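Local coordinates for protein arylmalonate decarboxylase (Bordetella bronchiseptica, PDB 3IXL) that catalyses the enantioselective decarboxylation of 2-aryl-2-methylmalonates to 2-arylpropionates with release of carbon dioxide, at residues E132-F137 with L185-G190; T124-D129 with E157-V162; L191-A196 with S211-F216. The protein carries 2 engineered substitutions. One frame throughout, in Å; residues are numbered along the deposited sequence.

Interaction 1 of 3, residues E132-F137 with L185-G190. Engineered in segment 185-190: Ser188 (natural residue Cys). With PAC (2-phenylacetic acid), chain C.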
loop_
_atom_site.group_PDB
_atom_site.type_symbol
_atom_site.label_atom_id
_atom_site.label_comp_id
_atom_site.label_asym_id
_atom_site.label_seq_id
_atom_site.Cartn_x
_atom_site.Cartn_y
_atom_site.Cartn_z
ATOM N N GLU A 132 -7.967 13.519 3.187
ATOM C CA GLU A 132 -7.263 14.747 3.544
ATOM C C GLU A 132 -5.908 14.424 4.156
ATOM O O GLU A 132 -4.912 15.071 3.843
ATOM C CB GLU A 132 -8.089 15.584 4.523
ATOM C CG GLU A 132 -9.311 16.235 3.899
ATOM C CD GLU A 132 -10.117 17.073 4.884
ATOM O OE1 GLU A 132 -11.154 17.634 4.465
ATOM O OE2 GLU A 132 -9.723 17.185 6.066
ATOM N N ARG A 133 -5.874 13.406 5.017
ATOM C CA ARG A 133 -4.624 12.986 5.645
ATOM C C ARG A 133 -3.644 12.416 4.623
ATOM O O ARG A 133 -2.438 12.657 4.706
ATOM C CB ARG A 133 -4.901 11.976 6.761
ATOM C CG ARG A 133 -5.633 12.591 7.962
ATOM C CD ARG A 133 -6.208 11.514 8.862
ATOM N NE ARG A 133 -7.124 12.024 9.887
ATOM C CZ ARG A 133 -6.886 12.016 11.194
ATOM N NH1 ARG A 133 -5.746 11.542 11.684
ATOM N NH2 ARG A 133 -7.815 12.490 12.015
ATOM N N LEU A 134 -4.160 11.681 3.639
ATOM C CA LEU A 134 -3.332 11.185 2.553
ATOM C C LEU A 134 -2.719 12.349 1.781
ATOM O O LEU A 134 -1.506 12.377 1.563
ATOM C CB LEU A 134 -4.151 10.287 1.618
ATOM C CG LEU A 134 -3.451 9.799 0.342
ATOM C CD1 LEU A 134 -2.182 9.029 0.649
ATOM C CD2 LEU A 134 -4.388 8.957 -0.518
ATOM N N ALA A 135 -3.544 13.319 1.384
ATOM C CA ALA A 135 -3.027 14.492 0.666
ATOM C C ALA A 135 -1.969 15.250 1.459
ATOM O O ALA A 135 -0.946 15.664 0.894
ATOM C CB ALA A 135 -4.167 15.422 0.254
ATOM N N ALA A 136 -2.192 15.409 2.763
ATOM C CA ALA A 136 -1.228 16.102 3.623
ATOM C C ALA A 136 0.096 15.343 3.718
ATOM O O ALA A 136 1.181 15.947 3.669
ATOM C CB ALA A 136 -1.814 16.341 5.004
ATOM N N PHE A 137 0.005 14.019 3.861
ATOM C CA PHE A 137 1.177 13.150 3.893
ATOM C C PHE A 137 1.990 13.285 2.609
ATOM O O PHE A 137 3.212 13.485 2.649
ATOM C CB PHE A 137 0.736 11.687 4.109
ATOM C CG PHE A 137 1.848 10.685 3.968
ATOM C CD1 PHE A 137 2.731 10.432 5.022
ATOM C CD2 PHE A 137 1.997 9.968 2.794
ATOM C CE1 PHE A 137 3.760 9.493 4.884
ATOM C CE2 PHE A 137 3.025 9.028 2.652
ATOM C CZ PHE A 137 3.899 8.797 3.699
ATOM N N LEU A 185 -2.300 7.505 -7.859
ATOM C CA LEU A 185 -2.208 6.648 -6.685
ATOM C C LEU A 185 -3.582 6.045 -6.424
ATOM O O LEU A 185 -4.546 6.764 -6.181
ATOM C CB LEU A 185 -1.726 7.426 -5.456
ATOM C CG LEU A 185 -1.748 6.660 -4.129
ATOM C CD1 LEU A 185 -0.812 5.456 -4.175
ATOM C CD2 LEU A 185 -1.361 7.598 -2.984
ATOM N N LEU A 186 -3.661 4.722 -6.504
ATOM C CA LEU A 186 -4.859 3.974 -6.168
ATOM C C LEU A 186 -4.650 3.444 -4.750
ATOM O O LEU A 186 -3.893 2.492 -4.517
ATOM C CB LEU A 186 -5.082 2.855 -7.189
ATOM C CG LEU A 186 -6.254 1.883 -7.026
ATOM C CD1 LEU A 186 -7.601 2.599 -6.847
ATOM C CD2 LEU A 186 -6.287 0.994 -8.265
ATOM N N SER A 187 -5.297 4.100 -3.791
ATOM C CA SER A 187 -4.966 3.889 -2.388
ATOM C C SER A 187 -5.996 3.061 -1.639
ATOM O O SER A 187 -7.200 3.337 -1.677
ATOM C CB SER A 187 -4.713 5.220 -1.670
ATOM O OG SER A 187 -4.048 4.996 -0.429
ATOM N N SER A 188 -5.450 2.048 -0.970
ATOM C CA SER A 188 -6.065 1.115 -0.012
ATOM C C SER A 188 -5.637 -0.280 -0.363
ATOM O O SER A 188 -5.934 -0.785 -1.451
ATOM C CB SER A 188 -7.583 1.158 0.084
ATOM O OG SER A 188 -7.977 0.233 1.093
ATOM N N GLY A 189 -4.961 -0.905 0.595
ATOM C CA GLY A 189 -4.503 -2.273 0.470
ATOM C C GLY A 189 -5.626 -3.271 0.603
ATOM O O GLY A 189 -5.386 -4.476 0.548
ATOM N N GLY A 190 -6.852 -2.788 0.777
ATOM C CA GLY A 190 -8.014 -3.675 0.878
ATOM C C GLY A 190 -8.660 -3.933 -0.463
ATOM O O GLY A 190 -9.511 -4.808 -0.584
HETATM C C1 PAC C . -5.259 0.990 3.716
HETATM C C2 PAC C . -6.345 0.194 4.415
HETATM C "C1'" PAC C . -6.402 -1.315 4.295
HETATM C "C2'" PAC C . -7.671 -1.888 4.420
HETATM C "C3'" PAC C . -7.845 -3.269 4.339
HETATM C "C4'" PAC C . -6.738 -4.088 4.137
HETATM C "C5'" PAC C . -5.463 -3.524 4.007
HETATM C "C6'" PAC C . -5.285 -2.140 4.094
HETATM O O1 PAC C . -4.388 0.459 2.971
HETATM O O2 PAC C . -5.291 2.236 3.930
#

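Interaction 2 of 3, residues T124-D129 with E157-V162. With PAC (2-phenylacetic acid), chain C.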
loop_
_atom_site.group_PDB
_atom_site.type_symbol
_atom_site.label_atom_id
_atom_site.label_comp_id
_atom_site.label_asym_id
_atom_site.label_seq_id
_atom_site.Cartn_x
_atom_site.Cartn_y
_atom_site.Cartn_z
ATOM N N THR A 124 -9.143 6.653 -4.378
ATOM C CA THR A 124 -9.036 5.954 -3.089
ATOM C C THR A 124 -10.329 5.274 -2.680
ATOM O O THR A 124 -11.402 5.566 -3.225
ATOM C CB THR A 124 -8.648 6.886 -1.930
ATOM O OG1 THR A 124 -9.841 7.478 -1.394
ATOM C CG2 THR A 124 -7.645 7.962 -2.365
ATOM N N ALA A 125 -10.217 4.388 -1.688
ATOM C CA ALA A 125 -11.361 3.687 -1.146
ATOM C C ALA A 125 -12.014 4.478 -0.011
ATOM O O ALA A 125 -13.074 4.085 0.456
ATOM C CB ALA A 125 -10.934 2.316 -0.641
ATOM N N TYR A 126 -11.375 5.565 0.422
ATOM C CA TYR A 126 -11.628 6.126 1.763
ATOM C C TYR A 126 -12.691 7.198 1.877
ATOM O O TYR A 126 -13.122 7.784 0.881
ATOM C CB TYR A 126 -10.353 6.752 2.326
ATOM C CG TYR A 126 -9.070 5.977 2.182
ATOM C CD1 TYR A 126 -7.966 6.552 1.554
ATOM C CD2 TYR A 126 -8.936 4.706 2.732
ATOM C CE1 TYR A 126 -6.764 5.866 1.451
ATOM C CE2 TYR A 126 -7.732 4.002 2.630
ATOM C CZ TYR A 126 -6.655 4.604 1.988
ATOM O OH TYR A 126 -5.446 3.938 1.883
ATOM N N ILE A 127 -13.074 7.462 3.130
ATOM C CA ILE A 127 -13.829 8.679 3.482
ATOM C C ILE A 127 -12.879 9.882 3.562
ATOM O O ILE A 127 -11.660 9.719 3.662
ATOM C CB ILE A 127 -14.666 8.524 4.788
ATOM C CG1 ILE A 127 -13.775 8.221 6.000
ATOM C CG2 ILE A 127 -15.734 7.437 4.601
ATOM C CD1 ILE A 127 -14.521 8.287 7.357
ATOM N N ASP A 128 -13.439 11.086 3.540
ATOM C CA ASP A 128 -12.637 12.281 3.301
ATOM C C ASP A 128 -11.651 12.696 4.383
ATOM O O ASP A 128 -10.629 13.303 4.062
ATOM C CB ASP A 128 -13.516 13.460 2.869
ATOM C CG ASP A 128 -13.920 13.374 1.411
ATOM O OD1 ASP A 128 -13.302 12.590 0.640
ATOM O OD2 ASP A 128 -14.862 14.098 1.020
ATOM N N ASP A 129 -11.914 12.361 5.644
ATOM C CA ASP A 129 -10.909 12.654 6.675
ATOM C C ASP A 129 -9.623 11.913 6.329
ATOM O O ASP A 129 -8.531 12.469 6.443
ATOM C CB ASP A 129 -11.390 12.265 8.078
ATOM C CG ASP A 129 -10.385 12.634 9.180
ATOM O OD1 ASP A 129 -9.602 13.592 9.010
ATOM O OD2 ASP A 129 -10.405 11.957 10.223
ATOM N N GLU A 157 -13.895 -5.693 4.758
ATOM C CA GLU A 157 -14.509 -6.636 3.811
ATOM C C GLU A 157 -15.159 -5.956 2.608
ATOM O O GLU A 157 -15.095 -6.469 1.481
ATOM C CB GLU A 157 -15.531 -7.540 4.516
ATOM C CG GLU A 157 -15.034 -8.942 4.833
ATOM C CD GLU A 157 -13.658 -8.958 5.467
ATOM O OE1 GLU A 157 -13.493 -8.384 6.569
ATOM O OE2 GLU A 157 -12.743 -9.550 4.858
ATOM N N ALA A 158 -15.782 -4.803 2.843
ATOM C CA ALA A 158 -16.437 -4.058 1.779
ATOM C C ALA A 158 -15.443 -3.662 0.686
ATOM O O ALA A 158 -15.785 -3.649 -0.498
ATOM C CB ALA A 158 -17.144 -2.826 2.336
ATOM N N MET A 159 -14.212 -3.348 1.077
ATOM C CA MET A 159 -13.211 -2.948 0.088
ATOM C C MET A 159 -12.833 -4.096 -0.855
ATOM O O MET A 159 -12.638 -3.876 -2.054
ATOM C CB MET A 159 -11.982 -2.334 0.757
ATOM C CG MET A 159 -12.160 -0.855 1.129
ATOM S SD MET A 159 -10.804 -0.326 2.147
ATOM C CE MET A 159 -11.473 1.181 2.818
ATOM N N ALA A 160 -12.767 -5.315 -0.325
ATOM C CA ALA A 160 -12.450 -6.489 -1.143
ATOM C C ALA A 160 -13.542 -6.816 -2.168
ATOM O O ALA A 160 -13.298 -7.555 -3.124
ATOM C CB ALA A 160 -12.169 -7.702 -0.258
ATOM N N ARG A 161 -14.738 -6.268 -1.966
ATOM C CA ARG A 161 -15.873 -6.545 -2.854
ATOM C C ARG A 161 -15.940 -5.631 -4.076
ATOM O O ARG A 161 -16.721 -5.890 -4.991
ATOM C CB ARG A 161 -17.195 -6.489 -2.084
ATOM C CG ARG A 161 -17.339 -7.592 -1.051
ATOM C CD ARG A 161 -18.786 -7.778 -0.604
ATOM N NE ARG A 161 -19.296 -6.655 0.188
ATOM C CZ ARG A 161 -19.177 -6.542 1.513
ATOM N NH1 ARG A 161 -18.541 -7.475 2.217
ATOM N NH2 ARG A 161 -19.686 -5.487 2.136
ATOM N N VAL A 162 -15.141 -4.563 -4.097
ATOM C CA VAL A 162 -15.169 -3.620 -5.210
ATOM C C VAL A 162 -14.552 -4.298 -6.443
ATOM O O VAL A 162 -13.436 -4.825 -6.381
ATOM C CB VAL A 162 -14.409 -2.321 -4.862
ATOM C CG1 VAL A 162 -14.455 -1.325 -6.012
ATOM C CG2 VAL A 162 -15.003 -1.667 -3.605
HETATM C C1 PAC C . -5.259 0.990 3.716
HETATM C C2 PAC C . -6.345 0.194 4.415
HETATM C "C1'" PAC C . -6.402 -1.315 4.295
HETATM C "C2'" PAC C . -7.671 -1.888 4.420
HETATM C "C3'" PAC C . -7.845 -3.269 4.339
HETATM C "C4'" PAC C . -6.738 -4.088 4.137
HETATM C "C5'" PAC C . -5.463 -3.524 4.007
HETATM C "C6'" PAC C . -5.285 -2.140 4.094
HETATM O O1 PAC C . -4.388 0.459 2.971
HETATM O O2 PAC C . -5.291 2.236 3.930
#

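Interaction 3 of 3, residues L191-A196 with S211-F216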
loop_
_atom_site.group_PDB
_atom_site.type_symbol
_atom_site.label_atom_id
_atom_site.label_comp_id
_atom_site.label_asym_id
_atom_site.label_seq_id
_atom_site.Cartn_x
_atom_site.Cartn_y
_atom_site.Cartn_z
ATOM N N LEU A 191 -8.239 -3.173 -1.464
ATOM C CA LEU A 191 -8.771 -3.288 -2.813
ATOM C C LEU A 191 -8.028 -4.351 -3.600
ATOM O O LEU A 191 -6.819 -4.539 -3.426
ATOM C CB LEU A 191 -8.643 -1.943 -3.531
ATOM C CG LEU A 191 -9.407 -0.764 -2.921
ATOM C CD1 LEU A 191 -9.008 0.529 -3.609
ATOM C CD2 LEU A 191 -10.910 -0.989 -3.010
ATOM N N LEU A 192 -8.761 -5.039 -4.470
ATOM C CA LEU A 192 -8.178 -6.026 -5.372
ATOM C C LEU A 192 -8.011 -5.368 -6.730
ATOM O O LEU A 192 -8.945 -5.281 -7.525
ATOM C CB LEU A 192 -9.042 -7.296 -5.429
ATOM C CG LEU A 192 -9.089 -8.060 -4.102
ATOM C CD1 LEU A 192 -10.246 -9.053 -4.058
ATOM C CD2 LEU A 192 -7.760 -8.761 -3.817
ATOM N N THR A 193 -6.796 -4.897 -6.975
ATOM C CA THR A 193 -6.518 -3.952 -8.050
ATOM C C THR A 193 -5.687 -4.504 -9.203
ATOM O O THR A 193 -5.424 -3.777 -10.158
ATOM C CB THR A 193 -5.742 -2.730 -7.513
ATOM O OG1 THR A 193 -4.442 -3.140 -7.059
ATOM C CG2 THR A 193 -6.500 -2.065 -6.363
ATOM N N LEU A 194 -5.250 -5.762 -9.113
ATOM C CA LEU A 194 -4.266 -6.255 -10.083
ATOM C C LEU A 194 -4.726 -6.233 -11.540
ATOM O O LEU A 194 -3.913 -6.002 -12.435
ATOM C CB LEU A 194 -3.742 -7.647 -9.695
ATOM C CG LEU A 194 -2.765 -7.705 -8.514
ATOM C CD1 LEU A 194 -2.401 -9.143 -8.225
ATOM C CD2 LEU A 194 -1.515 -6.897 -8.776
ATOM N N ASP A 195 -6.009 -6.478 -11.787
ATOM C CA ASP A 195 -6.518 -6.442 -13.163
ATOM C C ASP A 195 -6.835 -5.017 -13.612
ATOM O O ASP A 195 -6.850 -4.727 -14.811
ATOM C CB ASP A 195 -7.744 -7.341 -13.311
ATOM C CG ASP A 195 -7.407 -8.821 -13.227
ATOM O OD1 ASP A 195 -6.260 -9.204 -13.529
ATOM O OD2 ASP A 195 -8.305 -9.604 -12.868
ATOM N N ALA A 196 -7.051 -4.121 -12.651
ATOM C CA ALA A 196 -7.344 -2.719 -12.970
ATOM C C ALA A 196 -6.124 -1.958 -13.459
ATOM O O ALA A 196 -6.215 -1.158 -14.400
ATOM C CB ALA A 196 -7.964 -2.008 -11.767
ATOM N N SER A 211 -1.788 0.551 -3.665
ATOM C CA SER A 211 -1.324 0.206 -2.304
ATOM C C SER A 211 -0.826 -1.236 -2.114
ATOM O O SER A 211 0.315 -1.446 -1.697
ATOM C CB SER A 211 -2.434 0.472 -1.279
ATOM O OG SER A 211 -2.632 1.846 -1.073
ATOM N N SER A 212 -1.686 -2.217 -2.358
ATOM C CA SER A 212 -1.310 -3.602 -2.061
ATOM C C SER A 212 -0.132 -4.069 -2.931
ATOM O O SER A 212 0.889 -4.515 -2.414
ATOM C CB SER A 212 -2.515 -4.534 -2.156
ATOM O OG SER A 212 -2.171 -5.830 -1.717
ATOM N N PRO A 213 -0.253 -3.952 -4.267
ATOM C CA PRO A 213 0.872 -4.351 -5.108
ATOM C C PRO A 213 2.164 -3.589 -4.776
ATOM O O PRO A 213 3.232 -4.201 -4.718
ATOM C CB PRO A 213 0.367 -4.050 -6.526
ATOM C CG PRO A 213 -1.131 -4.160 -6.393
ATOM C CD PRO A 213 -1.416 -3.528 -5.075
ATOM N N ALA A 214 2.080 -2.283 -4.526
ATOM C CA ALA A 214 3.284 -1.527 -4.150
ATOM C C ALA A 214 3.869 -2.054 -2.841
ATOM O O ALA A 214 5.086 -2.132 -2.704
ATOM C CB ALA A 214 2.983 -0.037 -4.034
ATOM N N GLY A 215 3.006 -2.430 -1.894
ATOM C CA GLY A 215 3.480 -3.012 -0.633
ATOM C C GLY A 215 4.317 -4.259 -0.874
ATOM O O GLY A 215 5.377 -4.436 -0.264
ATOM N N PHE A 216 3.846 -5.127 -1.767
ATOM C CA PHE A 216 4.614 -6.318 -2.128
ATOM C C PHE A 216 5.926 -5.972 -2.807
ATOM O O PHE A 216 6.966 -6.497 -2.446
ATOM C CB PHE A 216 3.786 -7.259 -3.012
ATOM C CG PHE A 216 2.816 -8.093 -2.235
ATOM C CD1 PHE A 216 1.517 -7.660 -2.024
ATOM C CD2 PHE A 216 3.228 -9.298 -1.668
ATOM C CE1 PHE A 216 0.626 -8.417 -1.269
ATOM C CE2 PHE A 216 2.350 -10.071 -0.911
ATOM C CZ PHE A 216 1.053 -9.632 -0.705
#

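Interaction 1 of 3, residues E132-F137 with L185-G190
Leu134 of helix 128-140 packs on Leu185 and Ser187 at the C-terminal end of strand 183-187, just where that strand runs out into the loop that donates one backbone N-H to the carboxylate of phenylacetic acid. The contact is small and consists of van der Waals packing. With CG anti to its backbone nitrogen (chi1 174°), Leu134 projects off the helix and spreads its two methyls over two strand residues. CD1 meets CD2 of Leu185 tip to tip at 4.0 Å, and CD2 of Leu134 lies against both CB and OG of Ser187, 3.9 Å from the first and 4.0 Å from the second. Leu185 and Ser187 alternate along the strand and so lie on the same face of it. The polar partner of the Ser187 hydroxyl is Tyr126 OH.

Beyond the strand, Ser188, an engineered residue replacing the natural cysteine, has an unusual positive phi of 134°. Its OG accepts from Gly190 N over 3.2 Å, forming an ST turn in this variant. Gly189 N then points almost straight at the ligand, reaching PAC O1 at 2.8 Å with an N-H...O angle of 179°. The missing side chain of Gly190 allows the phenyl ring to come close, with CA 3.5 Å from PAC C3'. Thr75, Ser76 and Tyr126 supply the other hydrogen bonds to the carboxylate, completing an oxyanion-binding site.

In the fold, strand 183-187 is an inner strand of a parallel sheet, hydrogen-bonded to strand 119-124 and to strand 208-210. Helix 128-140 lies over one face of this sheet, Leu134 also touching Thr124 of strand 119-124 and Phe79 of helix 75-79, while Leu185 reaches Val108 of helix 104-114.

Interaction 2 of 3, residues T124-D129 with E157-V162
Met159 of helix 156-160 runs alongside the methyl of Ala125, touching it with three successive atoms of its side chain. CE lies 3.7 Å from Ala125 CB, and CG and SD of Met159 stand at 3.8 Å from that same carbon. The thioether chain is extended beyond CG (chi2 170°), which carries its terminal methyl past Ala125 to the neighbouring Tyr126, where CE approaches CD2 at 4.3 Å, obliquely to the ring.

Tyr126 in turn meets the ligand. Its OH donates to PAC O2 over 2.7 Å, and the carboxylate oxygen sits at the edge of the phenol, near the ring plane. Met159 SD borders the ligand from another direction, 4.2 Å from PAC C2', so that sulfur flanks the aromatic end, while the tyrosine holds one carboxylate oxygen, alongside Thr75, Ser76 and Gly189 N at the acid end.

The next shell sets the backbone of these residues. Thr124 OG1 accepts from Tyr126 N at 3.1 Å, an ST turn that bends the chain as it leaves strand 119-124. Asn131 takes hold of both Thr124 OG1 and the carbonyl of Tyr126, and Ile127 occupies the N-cap position of helix 128-140. Tyr126, in the loop between strand and helix, thus lines the phenylacetic acid pocket at the C-terminal edge of a parallel sheet, with helix 156-160 closing in through Met159.

Interaction 3 of 3, residues L191-A196 with S211-F216
Ser212 and Pro213, in the opening turn of helix 211-222, meet the loop 191-196 through Leu191, Thr193 and Leu194. Ser211, the first residue of the helix, contributes almost nothing to this interface; its hydroxyl is hydrogen-bonded to Thr75 OG1 and Ser188 N. At Ser212 the approach is loose, CB lying 4.5 Å from the carbonyl oxygen of Leu191. Its OG lies in the plane of the Phe216 ring, at the edge, and has a weak hydrogen bond to Asp23 OD2.

Pro213 supplies most of the helix's side of the contact. Its CG is met by two loop side chains from directions roughly at right angles. The threonine hydroxyl lies between its own backbone nitrogen and carbonyl carbon (chi1 66°), a position that sets Thr193 OG1 beside the CG-CD edge of the pyrrolidine ring, 3.5 Å from CG and 3.6 Å from CD; its hydrogen-bond partner is Ser210 OG. Leu194 and Pro213 run alongside one another with opposite headings, Leu194 CD2 touching Pro213 CG at 3.6 Å; the leucine also touches Asp23, Arg26 and Leu27 of helix 23-27. Being in the first turn, Pro213 occurs where a helix does not require an amide donor.

Further on, Gly215 N bonds to Ser211 O at 2.9 Å and Phe216 N to Ser212 O at 3.1 Å, the regular helical pattern. Phe216 faces the other parallel sheet, its ring edge-to-face with Phe33 of strand 33-37. The loop thus packs against the helix that follows the next strand, on a beta-alpha-beta crossover running from strand 183-187 through helix 196-204 to the parallel strand 208-210.

In the fold
Interactions 1 and 2 border the ligand at the C-terminal end of a parallel sheet, and interaction 3 lies behind them. The first two share helix 128-140; Ser187 OG to Tyr126 OH (2.9 Å) couples them next to the carboxylate, and Ser187 O receives Ala125 N at 3.2 Å. Ser188 OG, on the engineered residue, packs 3.1 Å from Met159 SD. Interaction 3 belongs to the second shell, the Ser212 side chain lying about 7 Å from the ligand. Two hydrogen bonds tie it to interaction 1, Ser188 N to Ser211 OG at 2.8 Å and Leu186 O to Ser211 N at 3.0 Å. Leu191 of interaction 3 packs on interaction 2, its CD1 4.0 Å from Ala125 CB and its CD2 3.5 Å from Met159 O.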